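Local atomic coordinates of putative tryptophan halogenase (PDB entry 6Y1W), a protein that is a flavin-dependent halogenase of the tryptophan halogenase family, which probably binds FAD and is assigned a monooxygenase-type activity. Residues A[29-34]-A[356-361]; A[218-223]-A[337-342]. All coordinates share one frame; numbering follows the deposited sequence. Where two conformers were deposited one is given.

Contact 1: residues A[29-34]-A[356-361]; sequences WMAAAA and RGIVRL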
# COMPACT_ATOMS: atom_id res chain seq x y z
N TRP A 29 -19.65 19.95 -7.28
CA TRP A 29 -18.68 21.01 -7.56
C TRP A 29 -17.26 20.58 -7.23
O TRP A 29 -16.32 21.11 -7.83
CB TRP A 29 -19.07 22.32 -6.84
CG TRP A 29 -20.28 22.96 -7.50
CD1 TRP A 29 -21.54 23.08 -6.99
CD2 TRP A 29 -20.34 23.51 -8.83
NE1 TRP A 29 -22.37 23.69 -7.89
CE2 TRP A 29 -21.66 23.96 -9.04
CE3 TRP A 29 -19.41 23.67 -9.85
CZ2 TRP A 29 -22.07 24.55 -10.24
CZ3 TRP A 29 -19.80 24.26 -11.03
CH2 TRP A 29 -21.14 24.69 -11.22
N MET A 30 -17.04 19.64 -6.31
CA MET A 30 -15.70 19.07 -6.20
C MET A 30 -15.33 18.34 -7.49
O MET A 30 -14.19 18.42 -7.94
CB MET A 30 -15.59 18.11 -5.01
CG MET A 30 -15.48 18.74 -3.66
SD MET A 30 -15.46 17.56 -2.26
CE MET A 30 -13.85 16.81 -2.50
N ALA A 31 -16.28 17.62 -8.08
CA ALA A 31 -15.99 16.91 -9.33
C ALA A 31 -15.74 17.89 -10.46
O ALA A 31 -14.79 17.74 -11.24
CB ALA A 31 -17.16 15.97 -9.67
N ALA A 32 -16.60 18.91 -10.57
CA ALA A 32 -16.43 19.90 -11.62
C ALA A 32 -15.10 20.61 -11.48
O ALA A 32 -14.44 20.91 -12.48
CB ALA A 32 -17.55 20.94 -11.57
N ALA A 33 -14.70 20.90 -10.24
CA ALA A 33 -13.47 21.66 -10.02
C ALA A 33 -12.25 20.87 -10.45
O ALA A 33 -11.39 21.38 -11.18
CB ALA A 33 -13.36 22.04 -8.53
N ALA A 34 -12.14 19.61 -10.00
CA ALA A 34 -10.97 18.82 -10.35
C ALA A 34 -10.95 18.48 -11.83
O ALA A 34 -9.88 18.52 -12.46
CB ALA A 34 -10.93 17.54 -9.51
N ARG A 356 -11.90 10.78 -3.16
CA ARG A 356 -11.32 9.54 -3.70
C ARG A 356 -11.99 9.14 -5.02
O ARG A 356 -11.31 8.70 -5.96
CB ARG A 356 -11.45 8.38 -2.71
CG ARG A 356 -10.61 8.56 -1.45
CD ARG A 356 -9.10 8.60 -1.75
NE ARG A 356 -8.73 7.40 -2.48
CZ ARG A 356 -7.96 7.38 -3.57
NH1 ARG A 356 -7.47 8.52 -4.07
NH2 ARG A 356 -7.70 6.21 -4.16
N GLY A 357 -13.31 9.25 -5.09
CA GLY A 357 -13.99 8.88 -6.32
C GLY A 357 -13.53 9.76 -7.48
O GLY A 357 -13.38 9.28 -8.61
N ILE A 358 -13.31 11.05 -7.21
CA ILE A 358 -12.89 11.99 -8.25
C ILE A 358 -11.44 11.72 -8.67
O ILE A 358 -11.11 11.63 -9.87
CB ILE A 358 -13.04 13.44 -7.73
CG1 ILE A 358 -14.50 13.80 -7.51
CG2 ILE A 358 -12.34 14.44 -8.72
CD1 ILE A 358 -14.69 15.06 -6.63
N VAL A 359 -10.55 11.66 -7.69
CA VAL A 359 -9.13 11.45 -7.98
C VAL A 359 -8.93 10.12 -8.68
O VAL A 359 -8.17 10.02 -9.65
CB VAL A 359 -8.31 11.53 -6.68
CG1 VAL A 359 -6.83 11.07 -6.93
CG2 VAL A 359 -8.31 12.98 -6.19
N ARG A 360 -9.64 9.08 -8.24
CA ARG A 360 -9.49 7.79 -8.91
C ARG A 360 -9.98 7.88 -10.35
O ARG A 360 -9.35 7.30 -11.25
CB ARG A 360 -10.25 6.70 -8.17
CG ARG A 360 -9.89 5.30 -8.68
CD ARG A 360 -10.80 4.25 -8.06
NE ARG A 360 -10.79 4.37 -6.60
CZ ARG A 360 -11.84 4.74 -5.87
NH1 ARG A 360 -13.01 5.04 -6.42
NH2 ARG A 360 -11.69 4.83 -4.55
N LEU A 361 -11.08 8.61 -10.58
CA LEU A 361 -11.59 8.78 -11.95
C LEU A 361 -10.56 9.50 -12.81
O LEU A 361 -10.33 9.14 -13.97
CB LEU A 361 -12.88 9.59 -11.94
CG LEU A 361 -13.52 9.87 -13.32
CD1 LEU A 361 -13.72 8.61 -14.19
CD2 LEU A 361 -14.90 10.58 -13.13

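Contact 2: residues A[218-223]-A[337-342]; sequences FLDCTG and GLASGF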
# COMPACT_ATOMS: atom_id res chain seq x y z
N PHE A 218 -21.28 10.57 -17.57
CA PHE A 218 -22.19 11.23 -16.66
C PHE A 218 -21.72 10.96 -15.25
O PHE A 218 -21.48 9.80 -14.90
CB PHE A 218 -23.62 10.70 -16.83
CG PHE A 218 -24.25 11.13 -18.16
CD1 PHE A 218 -23.93 10.45 -19.32
CD2 PHE A 218 -25.06 12.26 -18.22
CE1 PHE A 218 -24.47 10.87 -20.52
CE2 PHE A 218 -25.61 12.67 -19.42
CZ PHE A 218 -25.33 11.97 -20.56
N LEU A 219 -21.63 12.00 -14.44
CA LEU A 219 -21.32 11.80 -13.02
C LEU A 219 -22.60 11.98 -12.22
O LEU A 219 -23.24 13.05 -12.28
CB LEU A 219 -20.27 12.79 -12.55
CG LEU A 219 -18.98 12.86 -13.40
CD1 LEU A 219 -17.96 13.81 -12.73
CD2 LEU A 219 -18.42 11.47 -13.68
N ASP A 220 -22.97 10.96 -11.42
CA ASP A 220 -24.19 11.05 -10.62
C ASP A 220 -23.84 11.63 -9.25
O ASP A 220 -23.25 10.95 -8.40
CB ASP A 220 -24.86 9.69 -10.46
CG ASP A 220 -26.24 9.81 -9.87
OD1 ASP A 220 -26.55 10.89 -9.30
OD2 ASP A 220 -27.00 8.83 -9.92
N CYS A 221 -24.11 12.92 -9.09
CA CYS A 221 -23.96 13.63 -7.82
C CYS A 221 -25.31 14.04 -7.26
O CYS A 221 -25.44 15.10 -6.63
CB CYS A 221 -23.04 14.84 -8.00
SG CYS A 221 -21.40 14.39 -8.53
N THR A 222 -26.34 13.23 -7.50
CA THR A 222 -27.69 13.64 -7.10
C THR A 222 -28.05 13.19 -5.71
O THR A 222 -29.22 13.32 -5.32
CB THR A 222 -28.75 13.15 -8.11
OG1 THR A 222 -28.76 11.72 -8.21
CG2 THR A 222 -28.47 13.76 -9.47
N GLY A 223 -27.12 12.59 -4.98
CA GLY A 223 -27.38 12.31 -3.55
C GLY A 223 -28.19 11.03 -3.43
O GLY A 223 -28.04 10.09 -4.21
N GLY A 337 -20.21 10.64 -3.92
CA GLY A 337 -20.94 11.13 -2.76
C GLY A 337 -22.06 10.19 -2.35
O GLY A 337 -21.93 8.98 -2.45
N LEU A 338 -23.18 10.76 -1.89
CA LEU A 338 -24.27 9.92 -1.37
C LEU A 338 -24.78 8.93 -2.40
O LEU A 338 -25.24 7.83 -2.04
CB LEU A 338 -25.42 10.80 -0.89
CG LEU A 338 -25.10 11.62 0.35
CD1 LEU A 338 -26.25 12.61 0.64
CD2 LEU A 338 -24.86 10.70 1.50
N ALA A 339 -24.75 9.29 -3.69
CA ALA A 339 -25.20 8.32 -4.69
C ALA A 339 -24.36 7.06 -4.71
O ALA A 339 -24.85 6.03 -5.23
CB ALA A 339 -25.18 8.96 -6.09
N SER A 340 -23.11 7.12 -4.23
CA SER A 340 -22.19 5.98 -4.25
C SER A 340 -22.23 5.17 -2.95
O SER A 340 -21.72 4.05 -2.93
CB SER A 340 -20.75 6.45 -4.51
OG SER A 340 -20.19 7.14 -3.37
N GLY A 341 -22.77 5.74 -1.89
CA GLY A 341 -22.77 5.07 -0.60
C GLY A 341 -22.87 6.08 0.53
O GLY A 341 -22.85 7.29 0.33
N PHE A 342 -22.95 5.54 1.76
CA PHE A 342 -23.01 6.40 2.94
C PHE A 342 -22.44 5.68 4.16
O PHE A 342 -22.78 4.52 4.42
CB PHE A 342 -24.43 6.82 3.26
CG PHE A 342 -24.53 7.61 4.54
CD1 PHE A 342 -24.27 8.94 4.53
CD2 PHE A 342 -24.82 6.98 5.73
CE1 PHE A 342 -24.34 9.67 5.71
CE2 PHE A 342 -24.88 7.70 6.90
CZ PHE A 342 -24.65 9.06 6.86
O HOH W 1 -24.33 12.09 -4.75

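Contact 1: residues A[29-34]-A[356-361]
Ile358 reaches from helix 356-361 to the backbone and side chains of Met30, Ala31 and Ala34, and accounts for most of the surface buried between the two segments. The short segments approach to 9.8 Å between axes with a signed crossing angle of -27°, so they run nearly alongside each other in the same N-to-C sense. From CB, which is directed at helix 29-34, the Ile358 side chain splits into two branches. The ethyl branch leaves with CG1 anti to the carbonyl carbon (chi1 -67°), and its first atom, Ile358 CG1, lies 3.9 Å from Ala31 CA. Because the ethyl branch is then extended (chi2 164°), its end is carried on to the peptide joining Met30 and Ala31: Ile358 CD1 is 3.3 Å from Ala31 N and 3.5 Å from Met30 C. The same methyl also touches the two neighbouring side chains, at 3.6 Å from Met30 CB and 4.0 Å from Ala31 CB. The other branch, Ile358 CG2, meets Ala34 CB methyl to methyl at 3.5 Å, closer than carbons usually pack.

Met30, bent at chi3, touches Ile351, Ile354 and Gln355, which precede segment 356-361 on helix 350-363; Ile351 is a predicted FAD-binding residue. Phe69 and Leu73 of helix 65-73 also touch Ala34. The contact therefore joins helix 350-363 to helix 25-39, whose start overlaps a glycine-rich GxGxxG pattern consistent with a Rossmann-type FAD-binding domain. All four touching residues are buried. No polar side chain takes part, and the amide N of Ala31 is met by a methyl. The interface thus rests on van der Waals contact and burial of apolar surface, the alanines presenting only methyls and backbone to Ile358.

Contact 2: residues A[218-223]-A[337-342]
With CG anti to the backbone N and beside the carbonyl carbon (chi1 -169°), the carboxylate of Asp220 lies near the residues that follow it, where OD1 can accept from Thr222; Asp220 OD1 is also 4.0 Å from Ala339 CB. Leu338 has CG beside its backbone N (chi1 -69°), and it is its CB, not its branched end, that abuts Gly223: Leu338 CB is 3.6 Å from Gly223 CA. The methyl of Ala339 is bordered by two backbone oxygens, with Ala339 CB at 3.6 Å from Asp220 O and also close to Gly223 O. A water joins the segments, accepting from Gly223 N at 2.8 Å and from Ala339 N at 3.0 Å, so that one oxygen serves two amide donors.

Asp220 ends strand 217-220, which runs parallel to strand 18-22 in the mixed sheet, and the chain turns immediately after it. Its OD1 accepts from Thr222 N at 3.0 Å (N-H...O angle 155°), which makes an Asx turn, and from Thr222 OG1 at 2.6 Å. The amide approaches nearly along the carboxylate C-O axis, whereas the hydroxyl is received on the syn lone pair. Asp220 OD2 accepts from the backbone N of Leu228 and Ile229, at the start of helix 227-232, and together these bonds hold the carboxylate's rotation. Cys221-Thr222-Gly223 resembles the A-T-G motif found after a strand in many FAD-binding Rossmann-type proteins.

Across the contact, the short 3-10 segment 338-339 presents Leu338, a predicted FAD-binding residue, and Leu338 N donates a hydrogen bond to a bound tartrate, probably from the crystallisation liquor. Ala339 O accepts from Arg325 NE.

How the contacts relate
From the N terminus, helix 25-39 comes first and supplies one half of contact 1. The chain then builds several strands of the mixed sheet, and strand 217-220 leads into residues 218-223. Contact 2 closes a loop of 113 residues when the chain returns at 337-342. Helix 350-363 is the next helix or strand after 341-342, beyond a short connection, and contact 1 closes a 321-residue loop in which contact 2 is nested. The two contacts also touch, their centres 12 Å apart: Leu219 CD1 packs 3.8 Å from Ala31 CB, and Leu219 CD2 lies 3.7 Å from Leu361 CD2. Strand 217-220 thereby meets both helices joined in contact 1.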